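Local structure of lamina-associated polypeptide 2 isoforms alpha/zeta (Mus musculus, 2V0X) at residues A69-V77 / C111-Q122. The protein is a component of the nuclear lamina that dimerizes through this largely helical domain and probably associates with lamin A and chromatin. The protein carries 2 engineered substitutions. Sequence-based numbering, arbitrary orientation.
Sequences ARILSVPKV and CRSYEAAASALQ
The C-terminal end of short helix 66-72 and the extended chain after it lie across long helix 100-146, and Tyr114 rises from that helix to meet Ile71, Val74 and Pro75. With CG anti to the backbone N, the Tyr114 chi1 of -173° carries the ring out to where its OH reaches Ile71 O and one face meets Pro75. The OH donates to Ile71 O at 2.7 Å, in the carbonyl plane, with a C=O...O angle of 158°; this ties the phenol to a carbonyl in the last turn of helix 66-72. Pro75 CD sits 3.7 Å from the ring centroid, 18° off the normal, a CH-pi contact displaced toward CE1. The Val74 and Tyr114 side chains run antiparallel alongside each other, and the valine splits its two methyls: CG2 lies 3.9 Å from Tyr114 CD2, while CG1 reaches Cys111 SG at 3.8 Å. Farther along the helix, Leu72 CD2 packs on the Ala118 methyl (CD2 to CB 4.1 Å), and its CD1 meets the aliphatic CG of Gln122 at 3.8 Å. Ser73, where the chain leaves helical geometry, donates a hydrogen bond from OG to Ala69 O at 2.8 Å. Helix 100-146 also packs through Ala116 and Ser119 against helix 152-196, while Ser187 and Val177 of the second subunit touch Tyr114 and Leu121, and Arg191 of that subunit hydrogen-bonds Pro75 O, placing the contact at the dimer interface.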
loop_
_atom_site.group_PDB
_atom_site.type_symbol
_atom_site.label_atom_id
_atom_site.label_comp_id
_atom_site.label_asym_id
_atom_site.label_seq_id
_atom_site.Cartn_x
_atom_site.Cartn_y
_atom_site.Cartn_z
ATOM N N ALA B 69 11.672 8.195 10.032
ATOM C CA ALA B 69 11.880 7.125 11.001
ATOM C C ALA B 69 10.670 7.034 11.934
ATOM O O ALA B 69 10.197 5.939 12.258
ATOM C CB ALA B 69 13.163 7.361 11.807
ATOM N N ARG B 70 10.164 8.186 12.352
ATOM C CA ARG B 70 8.997 8.206 13.231
ATOM C C ARG B 70 7.770 7.655 12.486
ATOM O O ARG B 70 7.046 6.806 12.991
ATOM C CB ARG B 70 8.705 9.636 13.678
ATOM C CG ARG B 70 7.497 9.774 14.585
ATOM C CD ARG B 70 6.947 11.193 14.580
ATOM N NE ARG B 70 7.992 12.195 14.762
ATOM C CZ ARG B 70 8.443 12.990 13.794
ATOM N NH1 ARG B 70 7.939 12.907 12.567
ATOM N NH2 ARG B 70 9.418 13.854 14.048
ATOM N N ILE B 71 7.579 8.135 11.265
ATOM C CA ILE B 71 6.451 7.761 10.419
ATOM C C ILE B 71 6.397 6.312 9.933
ATOM O O ILE B 71 5.352 5.674 9.994
ATOM C CB ILE B 71 6.377 8.745 9.223
ATOM C CG1 ILE B 71 5.643 10.005 9.658
ATOM C CG2 ILE B 71 5.776 8.102 7.957
ATOM C CD1 ILE B 71 5.807 11.158 8.683
ATOM N N LEU B 72 7.539 5.790 9.503
ATOM C CA LEU B 72 7.621 4.449 8.941
ATOM C C LEU B 72 7.545 3.272 9.905
ATOM O O LEU B 72 7.190 2.162 9.507
ATOM C CB LEU B 72 8.878 4.343 8.070
ATOM C CG LEU B 72 8.845 5.375 6.935
ATOM C CD1 LEU B 72 10.177 5.425 6.239
ATOM C CD2 LEU B 72 7.740 5.023 5.953
ATOM N N SER B 73 7.886 3.506 11.161
ATOM C CA SER B 73 7.833 2.434 12.138
ATOM C C SER B 73 6.443 2.275 12.770
ATOM O O SER B 73 5.753 3.253 13.068
ATOM C CB SER B 73 8.912 2.640 13.206
ATOM O OG SER B 73 8.860 3.958 13.739
ATOM N N VAL B 74 6.003 1.028 12.871
ATOM C CA VAL B 74 4.719 0.685 13.469
ATOM C C VAL B 74 4.648 1.421 14.825
ATOM O O VAL B 74 5.539 1.285 15.642
ATOM C CB VAL B 74 4.664 -0.837 13.691
ATOM C CG1 VAL B 74 3.425 -1.221 14.464
ATOM C CG2 VAL B 74 4.739 -1.574 12.357
ATOM N N PRO B 75 3.602 2.229 15.056
ATOM C CA PRO B 75 3.565 2.921 16.340
ATOM C C PRO B 75 3.475 1.969 17.529
ATOM O O PRO B 75 2.837 0.914 17.457
ATOM C CB PRO B 75 2.360 3.841 16.209
ATOM C CG PRO B 75 1.473 3.137 15.285
ATOM C CD PRO B 75 2.406 2.525 14.257
ATOM N N LYS B 76 4.200 2.322 18.581
ATOM C CA LYS B 76 4.261 1.537 19.810
ATOM C C LYS B 76 3.342 2.144 20.852
ATOM O O LYS B 76 3.030 3.333 20.804
ATOM C CB LYS B 76 5.705 1.535 20.330
ATOM C CG LYS B 76 5.940 0.784 21.630
ATOM C CD LYS B 76 7.397 0.905 22.082
ATOM C CE LYS B 76 7.736 2.314 22.566
ATOM N NZ LYS B 76 7.063 2.657 23.864
ATOM N N VAL B 77 2.867 1.318 21.773
ATOM C CA VAL B 77 1.999 1.812 22.834
ATOM C C VAL B 77 2.917 2.365 23.920
ATOM O O VAL B 77 3.896 1.725 24.311
ATOM C CB VAL B 77 1.100 0.700 23.399
ATOM C CG1 VAL B 77 -0.030 1.316 24.213
ATOM C CG2 VAL B 77 0.536 -0.144 22.259
ATOM N N CYS B 111 -0.564 -4.719 12.651
ATOM C CA CYS B 111 0.827 -4.263 12.641
ATOM C C CYS B 111 1.452 -4.546 11.276
ATOM O O CYS B 111 2.162 -3.712 10.714
ATOM C CB CYS B 111 1.644 -4.954 13.754
ATOM S SG CYS B 111 1.340 -4.281 15.442
ATOM N N ARG B 112 1.211 -5.748 10.776
ATOM C CA ARG B 112 1.719 -6.155 9.482
ATOM C C ARG B 112 1.075 -5.302 8.403
ATOM O O ARG B 112 1.757 -4.899 7.482
ATOM C CB ARG B 112 1.484 -7.649 9.259
ATOM C CG ARG B 112 2.217 -8.452 10.320
ATOM C CD ARG B 112 3.053 -9.547 9.755
ATOM N NE ARG B 112 2.286 -10.753 9.562
ATOM C CZ ARG B 112 2.581 -11.930 10.109
ATOM N NH1 ARG B 112 3.638 -12.072 10.899
ATOM N NH2 ARG B 112 1.812 -12.973 9.855
ATOM N N SER B 113 -0.206 -4.959 8.565
ATOM C CA SER B 113 -0.870 -4.097 7.590
ATOM C C SER B 113 -0.135 -2.751 7.549
ATOM O O SER B 113 0.148 -2.217 6.482
ATOM C CB SER B 113 -2.332 -3.859 7.970
ATOM O OG SER B 113 -3.097 -5.052 7.831
ATOM N N TYR B 114 0.185 -2.223 8.721
ATOM C CA TYR B 114 0.861 -0.942 8.806
ATOM C C TYR B 114 2.228 -1.016 8.143
ATOM O O TYR B 114 2.595 -0.151 7.340
ATOM C CB TYR B 114 1.020 -0.505 10.268
ATOM C CG TYR B 114 1.556 0.901 10.450
ATOM C CD1 TYR B 114 0.713 1.932 10.840
ATOM C CD2 TYR B 114 2.907 1.198 10.240
ATOM C CE1 TYR B 114 1.188 3.224 11.023
ATOM C CE2 TYR B 114 3.401 2.510 10.411
ATOM C CZ TYR B 114 2.529 3.513 10.807
ATOM O OH TYR B 114 2.964 4.801 10.999
ATOM N N GLU B 115 2.960 -2.070 8.478
ATOM C CA GLU B 115 4.307 -2.254 7.972
ATOM C C GLU B 115 4.337 -2.433 6.454
ATOM O O GLU B 115 5.187 -1.868 5.792
ATOM C CB GLU B 115 4.984 -3.440 8.672
ATOM C CG GLU B 115 6.467 -3.505 8.379
ATOM C CD GLU B 115 7.131 -4.777 8.850
ATOM O OE1 GLU B 115 6.615 -5.398 9.803
ATOM O OE2 GLU B 115 8.170 -5.154 8.261
ATOM N N ALA B 116 3.422 -3.235 5.915
ATOM C CA ALA B 116 3.351 -3.447 4.469
ATOM C C ALA B 116 3.079 -2.116 3.761
ATOM O O ALA B 116 3.709 -1.806 2.742
ATOM C CB ALA B 116 2.256 -4.480 4.124
ATOM N N ALA B 117 2.179 -1.312 4.330
ATOM C CA ALA B 117 1.828 0.005 3.783
ATOM C C ALA B 117 3.000 0.991 3.845
ATOM O O ALA B 117 3.236 1.768 2.903
ATOM C CB ALA B 117 0.645 0.586 4.556
ATOM N N ALA B 118 3.704 0.992 4.979
ATOM C CA ALA B 118 4.843 1.874 5.166
ATOM C C ALA B 118 5.918 1.554 4.118
ATOM O O ALA B 118 6.594 2.461 3.600
ATOM C CB ALA B 118 5.414 1.699 6.575
ATOM N N SER B 119 6.104 0.266 3.847
ATOM C CA SER B 119 7.076 -0.188 2.860
ATOM C C SER B 119 6.678 0.305 1.468
ATOM O O SER B 119 7.523 0.736 0.699
ATOM C CB SER B 119 7.158 -1.719 2.858
ATOM O OG SER B 119 7.411 -2.190 4.160
ATOM N N ALA B 120 5.393 0.193 1.137
ATOM C CA ALA B 120 4.864 0.671 -0.156
ATOM C C ALA B 120 5.087 2.190 -0.253
ATOM O O ALA B 120 5.371 2.735 -1.321
ATOM C CB ALA B 120 3.384 0.336 -0.254
ATOM N N LEU B 121 5.037 2.864 0.889
ATOM C CA LEU B 121 5.264 4.304 0.949
ATOM C C LEU B 121 6.734 4.589 0.607
ATOM O O LEU B 121 7.028 5.523 -0.153
ATOM C CB LEU B 121 4.924 4.806 2.356
ATOM C CG LEU B 121 4.787 6.243 2.858
ATOM C CD1 LEU B 121 5.928 7.114 2.410
ATOM C CD2 LEU B 121 3.473 6.811 2.431
ATOM N N GLN B 122 7.662 3.801 1.160
ATOM C CA GLN B 122 9.086 4.007 0.857
ATOM C C GLN B 122 9.344 3.826 -0.626
ATOM O O GLN B 122 10.144 4.533 -1.211
ATOM C CB GLN B 122 9.994 3.022 1.614
ATOM C CG GLN B 122 10.248 3.431 3.040
ATOM C CD GLN B 122 11.127 2.433 3.760
ATOM O OE1 GLN B 122 12.268 2.175 3.357
ATOM N NE2 GLN B 122 10.598 1.854 4.815
#